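PDB 1R5B: eukaryotic peptide chain release factor GTP-binding subunit from Schizosaccharomyces pombe, which belongs to the translation-factor family of P-loop GTP-binding proteins, with an elongation factor Tu-like nucleotide-binding domain followed by two beta domains. Local coordinates for residues V185-K190 / P254-Y259; S57-N62 / Q237-R242. All coordinates share one frame; numbering follows the deposited sequence.

Contact 1. Residues V185-K190 / P254-Y259; sequences VVVINK and PSLLEY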
loop_
_atom_site.group_PDB
_atom_site.type_symbol
_atom_site.label_atom_id
_atom_site.label_comp_id
_atom_site.label_asym_id
_atom_site.label_seq_id
_atom_site.Cartn_x
_atom_site.Cartn_y
_atom_site.Cartn_z
ATOM N N VAL A 185 -5.557 13.855 -2.981
ATOM C CA VAL A 185 -4.306 14.591 -2.849
ATOM C C VAL A 185 -4.377 15.818 -3.769
ATOM O O VAL A 185 -4.587 15.681 -4.971
ATOM C CB VAL A 185 -3.098 13.722 -3.227
ATOM C CG1 VAL A 185 -1.818 14.509 -3.099
ATOM C CG2 VAL A 185 -3.046 12.474 -2.346
ATOM N N VAL A 186 -4.219 17.004 -3.192
ATOM C CA VAL A 186 -4.334 18.256 -3.915
ATOM C C VAL A 186 -2.957 18.906 -3.912
ATOM O O VAL A 186 -2.440 19.282 -2.856
ATOM C CB VAL A 186 -5.349 19.202 -3.246
ATOM C CG1 VAL A 186 -5.324 20.587 -3.910
ATOM C CG2 VAL A 186 -6.721 18.627 -3.304
ATOM N N VAL A 187 -2.371 19.025 -5.091
ATOM C CA VAL A 187 -1.038 19.579 -5.251
ATOM C C VAL A 187 -1.151 21.047 -5.712
ATOM O O VAL A 187 -1.700 21.344 -6.771
ATOM C CB VAL A 187 -0.235 18.680 -6.220
ATOM C CG1 VAL A 187 0.856 19.404 -6.881
ATOM C CG2 VAL A 187 0.338 17.477 -5.446
ATOM N N ILE A 188 -0.686 21.965 -4.873
ATOM C CA ILE A 188 -0.680 23.374 -5.208
ATOM C C ILE A 188 0.629 23.645 -5.971
ATOM O O ILE A 188 1.702 23.705 -5.366
ATOM C CB ILE A 188 -0.762 24.256 -3.928
ATOM C CG1 ILE A 188 -1.983 23.911 -3.058
ATOM C CG2 ILE A 188 -0.778 25.740 -4.301
ATOM C CD1 ILE A 188 -3.289 24.091 -3.713
ATOM N N ASN A 189 0.526 23.815 -7.292
ATOM C CA ASN A 189 1.682 23.901 -8.189
ATOM C C ASN A 189 2.093 25.352 -8.468
ATOM O O ASN A 189 1.380 26.281 -8.106
ATOM C CB ASN A 189 1.332 23.178 -9.492
ATOM C CG ASN A 189 2.544 22.910 -10.377
ATOM O OD1 ASN A 189 2.428 22.846 -11.601
ATOM N ND2 ASN A 189 3.700 22.735 -9.764
ATOM N N LYS A 190 3.254 25.529 -9.096
ATOM C CA LYS A 190 3.776 26.838 -9.496
ATOM C C LYS A 190 4.107 27.757 -8.321
ATOM O O LYS A 190 3.994 28.975 -8.431
ATOM C CB LYS A 190 2.821 27.545 -10.468
ATOM C CG LYS A 190 2.302 26.666 -11.600
ATOM C CD LYS A 190 1.686 27.526 -12.695
ATOM C CE LYS A 190 1.451 26.768 -13.989
ATOM N NZ LYS A 190 0.344 27.405 -14.765
ATOM N N PRO A 254 6.229 16.457 4.108
ATOM C CA PRO A 254 6.919 15.643 3.107
ATOM C C PRO A 254 6.765 16.169 1.679
ATOM O O PRO A 254 5.837 16.921 1.370
ATOM C CB PRO A 254 6.219 14.284 3.251
ATOM C CG PRO A 254 4.838 14.612 3.659
ATOM C CD PRO A 254 4.911 15.889 4.449
ATOM N N SER A 255 7.689 15.753 0.819
ATOM C CA SER A 255 7.576 15.961 -0.619
ATOM C C SER A 255 6.445 15.109 -1.171
ATOM O O SER A 255 6.002 14.168 -0.528
ATOM C CB SER A 255 8.877 15.589 -1.330
ATOM O OG SER A 255 9.051 14.189 -1.367
ATOM N N LEU A 256 5.984 15.438 -2.369
ATOM C CA LEU A 256 4.909 14.684 -2.981
ATOM C C LEU A 256 5.237 13.197 -2.992
ATOM O O LEU A 256 4.464 12.405 -2.473
ATOM C CB LEU A 256 4.613 15.178 -4.391
ATOM C CG LEU A 256 3.560 14.372 -5.143
ATOM C CD1 LEU A 256 2.280 14.297 -4.332
ATOM C CD2 LEU A 256 3.298 14.993 -6.498
ATOM N N LEU A 257 6.380 12.828 -3.563
ATOM C CA LEU A 257 6.727 11.414 -3.702
ATOM C C LEU A 257 6.904 10.728 -2.348
ATOM O O LEU A 257 6.604 9.554 -2.204
ATOM C CB LEU A 257 7.985 11.223 -4.550
ATOM C CG LEU A 257 7.836 11.557 -6.047
ATOM C CD1 LEU A 257 9.124 11.240 -6.745
ATOM C CD2 LEU A 257 6.706 10.809 -6.704
ATOM N N GLU A 258 7.375 11.474 -1.362
ATOM C CA GLU A 258 7.563 10.941 -0.028
ATOM C C GLU A 258 6.208 10.578 0.581
ATOM O O GLU A 258 6.061 9.555 1.228
ATOM C CB GLU A 258 8.261 11.993 0.821
ATOM C CG GLU A 258 8.532 11.610 2.259
ATOM C CD GLU A 258 9.206 12.733 3.025
ATOM O OE1 GLU A 258 9.769 13.654 2.384
ATOM O OE2 GLU A 258 9.164 12.688 4.275
ATOM N N TYR A 259 5.228 11.442 0.373
ATOM C CA TYR A 259 3.866 11.208 0.822
ATOM C C TYR A 259 3.195 10.048 0.046
ATOM O O TYR A 259 2.529 9.206 0.644
ATOM C CB TYR A 259 3.038 12.491 0.679
ATOM C CG TYR A 259 1.628 12.275 1.095
ATOM C CD1 TYR A 259 1.284 12.254 2.447
ATOM C CD2 TYR A 259 0.637 12.024 0.155
ATOM C CE1 TYR A 259 -0.016 12.019 2.847
ATOM C CE2 TYR A 259 -0.674 11.775 0.555
ATOM C CZ TYR A 259 -0.984 11.769 1.893
ATOM O OH TYR A 259 -2.262 11.531 2.294
#
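Ser255 OG is gripped by several backbone groups, and this fixes the helix start from which Leu256 and Tyr259 reach Val185 and Val187. Glu258 N donates to Ser255 OG over 3.2 Å with an N-H...O angle of 150°, while the same hydroxyl bonds to Lys240 O and, weakly, to Val239 O. Ser255 N donates a weak bond to Glu258 OE1 at 3.3 Å, so the pair forms a capping box with Ser255 as N-cap; a salt bridge from Glu258 OE2 to Arg242 adds a second tie at the carboxylate.

Across the contact the interaction is entirely apolar. Val187 CG2 meets both branches of Leu256, at 3.9 Å from CD1 and 4.0 Å from CD2, so its methyl abuts the fork rather than one tip; the two side chains cross at about a right angle. Leu256 CD1 also comes within 4.3 Å of Val185 CG1, bridging two alternate residues of the strand. The other methyl, Val185 CG2, approaches the edge of the Tyr259 ring, 3.8 Å from CE2 and near the ring plane. CG anti to the backbone N (chi1 178°) carries the Tyr259 ring alongside Val185, and the turn about CB-CG (chi2 79°) presents its edge. Together these contacts bury 145 Å², both sides summed.

Strand 184-189 lies between strands 147-153 and 226-230 in the mixed sheet. Val185 and Val187 turn to helix 256-262, whereas Val186 and Ile188 pack on helix 200-218, giving the three-layer alpha/beta/alpha order of P-loop proteins. Tyr259 extends the same helix-to-sheet packing onto Lys227 and Met229 of the next strand.

Contact 2. Residues S57-N62 / Q237-R242; sequences STLGGN and QNVKDR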
loop_
_atom_site.group_PDB
_atom_site.type_symbol
_atom_site.label_atom_id
_atom_site.label_comp_id
_atom_site.label_asym_id
_atom_site.label_seq_id
_atom_site.Cartn_x
_atom_site.Cartn_y
_atom_site.Cartn_z
ATOM N N SER A 57 0.554 17.834 -16.507
ATOM C CA SER A 57 1.331 17.113 -17.504
ATOM C C SER A 57 2.822 17.346 -17.273
ATOM O O SER A 57 3.615 16.429 -17.460
ATOM C CB SER A 57 0.922 17.533 -18.928
ATOM O OG SER A 57 -0.442 17.985 -18.986
ATOM N N THR A 58 3.213 18.552 -16.856
ATOM C CA THR A 58 4.631 18.798 -16.523
ATOM C C THR A 58 5.045 18.226 -15.141
ATOM O O THR A 58 6.232 18.065 -14.871
ATOM C CB THR A 58 5.044 20.313 -16.695
ATOM O OG1 THR A 58 5.830 20.764 -15.580
ATOM C CG2 THR A 58 3.847 21.262 -16.721
ATOM N N LEU A 59 4.067 17.914 -14.282
ATOM C CA LEU A 59 4.314 17.227 -13.019
ATOM C C LEU A 59 4.635 15.749 -13.257
ATOM O O LEU A 59 5.577 15.216 -12.682
ATOM C CB LEU A 59 3.095 17.339 -12.102
ATOM C CG LEU A 59 3.255 16.792 -10.684
ATOM C CD1 LEU A 59 4.335 17.533 -9.909
ATOM C CD2 LEU A 59 1.944 16.877 -9.955
ATOM N N GLY A 60 3.846 15.092 -14.098
ATOM C CA GLY A 60 4.054 13.686 -14.398
ATOM C C GLY A 60 5.373 13.461 -15.111
ATOM O O GLY A 60 6.087 12.491 -14.847
ATOM N N GLY A 61 5.704 14.376 -16.014
ATOM C CA GLY A 61 6.958 14.312 -16.729
ATOM C C GLY A 61 8.140 14.517 -15.807
ATOM O O GLY A 61 9.156 13.831 -15.918
ATOM N N ASN A 62 8.008 15.470 -14.894
ATOM C CA ASN A 62 9.082 15.796 -13.967
ATOM C C ASN A 62 9.283 14.682 -12.924
ATOM O O ASN A 62 10.396 14.454 -12.440
ATOM C CB ASN A 62 8.782 17.151 -13.321
ATOM C CG ASN A 62 9.936 17.683 -12.486
ATOM O OD1 ASN A 62 10.965 18.152 -13.010
ATOM N ND2 ASN A 62 9.762 17.626 -11.166
ATOM N N GLN A 237 10.845 21.327 -7.164
ATOM C CA GLN A 237 10.921 21.567 -5.736
ATOM C C GLN A 237 9.727 20.928 -5.011
ATOM O O GLN A 237 8.567 21.154 -5.361
ATOM C CB GLN A 237 11.006 23.058 -5.449
ATOM C CG GLN A 237 12.379 23.625 -5.739
ATOM C CD GLN A 237 12.384 25.136 -5.850
ATOM O OE1 GLN A 237 11.360 25.753 -6.186
ATOM N NE2 GLN A 237 13.537 25.741 -5.573
ATOM N N ASN A 238 10.051 20.127 -4.004
ATOM C CA ASN A 238 9.079 19.402 -3.194
ATOM C C ASN A 238 8.350 18.288 -3.934
ATOM O O ASN A 238 7.320 17.833 -3.460
ATOM C CB ASN A 238 8.068 20.350 -2.533
ATOM C CG ASN A 238 7.574 19.826 -1.189
ATOM O OD1 ASN A 238 8.367 19.509 -0.300
ATOM N ND2 ASN A 238 6.265 19.734 -1.041
ATOM N N VAL A 239 8.881 17.844 -5.075
ATOM C CA VAL A 239 8.282 16.719 -5.794
ATOM C C VAL A 239 8.925 15.455 -5.275
ATOM O O VAL A 239 8.222 14.619 -4.714
ATOM C CB VAL A 239 8.298 16.861 -7.364
ATOM C CG1 VAL A 239 9.651 16.915 -7.896
ATOM C CG2 VAL A 239 7.605 15.692 -8.034
ATOM N N LYS A 240 10.245 15.326 -5.411
ATOM C CA LYS A 240 10.982 14.171 -4.900
ATOM C C LYS A 240 11.655 14.515 -3.576
ATOM O O LYS A 240 11.455 13.835 -2.583
ATOM C CB LYS A 240 12.049 13.703 -5.894
ATOM C CG LYS A 240 12.665 12.349 -5.507
ATOM C CD LYS A 240 14.036 12.128 -6.089
ATOM C CE LYS A 240 14.551 10.736 -5.712
ATOM N NZ LYS A 240 16.022 10.610 -5.945
ATOM N N ASP A 241 12.476 15.554 -3.574
ATOM C CA ASP A 241 13.132 16.001 -2.348
ATOM C C ASP A 241 12.273 17.087 -1.718
ATOM O O ASP A 241 11.530 17.758 -2.418
ATOM C CB ASP A 241 14.533 16.551 -2.649
ATOM C CG ASP A 241 15.428 15.541 -3.364
ATOM O OD1 ASP A 241 16.295 15.977 -4.140
ATOM O OD2 ASP A 241 15.344 14.306 -3.220
ATOM N N ARG A 242 12.364 17.263 -0.405
ATOM C CA ARG A 242 11.660 18.371 0.241
ATOM C C ARG A 242 12.231 19.689 -0.248
ATOM O O ARG A 242 13.416 19.771 -0.552
ATOM C CB ARG A 242 11.832 18.326 1.756
ATOM C CG ARG A 242 11.101 17.207 2.472
ATOM C CD ARG A 242 11.500 17.119 3.942
ATOM N NE ARG A 242 10.387 16.745 4.815
ATOM C CZ ARG A 242 10.228 15.548 5.378
ATOM N NH1 ARG A 242 11.121 14.580 5.200
ATOM N NH2 ARG A 242 9.170 15.319 6.146
#
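A turn of helix around Leu59 faces a loop without regular secondary structure around Val239, the CA atoms of these two residues being the nearest across the contact at 8.3 Å. The helical side is defined by the bonds Gly61 N to Ser57 O (3.3 Å) and Asn62 N to Thr58 O (3.1 Å), which set Leu59 and Asn62 almost one turn apart on the surface presented to the loop.

Val239 is the side chain they share, and its two methyls are divided between them. CG1 lies 3.3 Å from Asn62 ND2, a tight packing contact between an amide nitrogen and a methyl. The angle CG-ND2-CG1, taken from Asn62 to Val239, is about 168°, so the methyl sits nearly on the extension of the amide C-N bond; the approach is end-on. Val239 CB follows at 4.1 Å from the same nitrogen. The other methyl, CG2, meets Leu59 CD1 more loosely at 4.2 Å, the two side chains sliding past each other in opposite senses. The division follows from the valine torsion: at chi1 63°, CG1 stands between the backbone N and the carbonyl carbon, while CG2 lies anti to the N. All three touching residues are buried, although just 115 Å² is buried between the segments, both sides summed.

Ser57 is consistent with the end of a P-loop, whose last residues would begin helix 56-66. Farther along it, Ile63 and Leu66 also touch Val239, and Asn62 packs on Met75 of helix 72-81. The loop lies between strand 226-230 and helix 256-262: Asn238 ND2 bonds to Pro230 O at the end of the strand, and the Asn238 backbone pairs with that of Leu256 in the helix.

In chain order the segments are 57-62, 185-190, 237-242 and 254-259, so the contacts cross: contact 2, joining the first to the third, closes a loop of 174 residues, and contact 1, joining the second to the fourth, one of 63. Their centres are 8 Å apart, on the same side of the chain's centre. They meet directly at the two later segments, by Ser255 OG to Lys240 O and by a probable hydrogen bond from Leu257 N to Val239 O at 2.8 Å. Through this seam, helix 56-66, the loop containing 237-242, helix 256-262 and strand 184-189 form a continuous packed series within the nucleotide-binding domain, linking an early helix to a later strand of its central sheet.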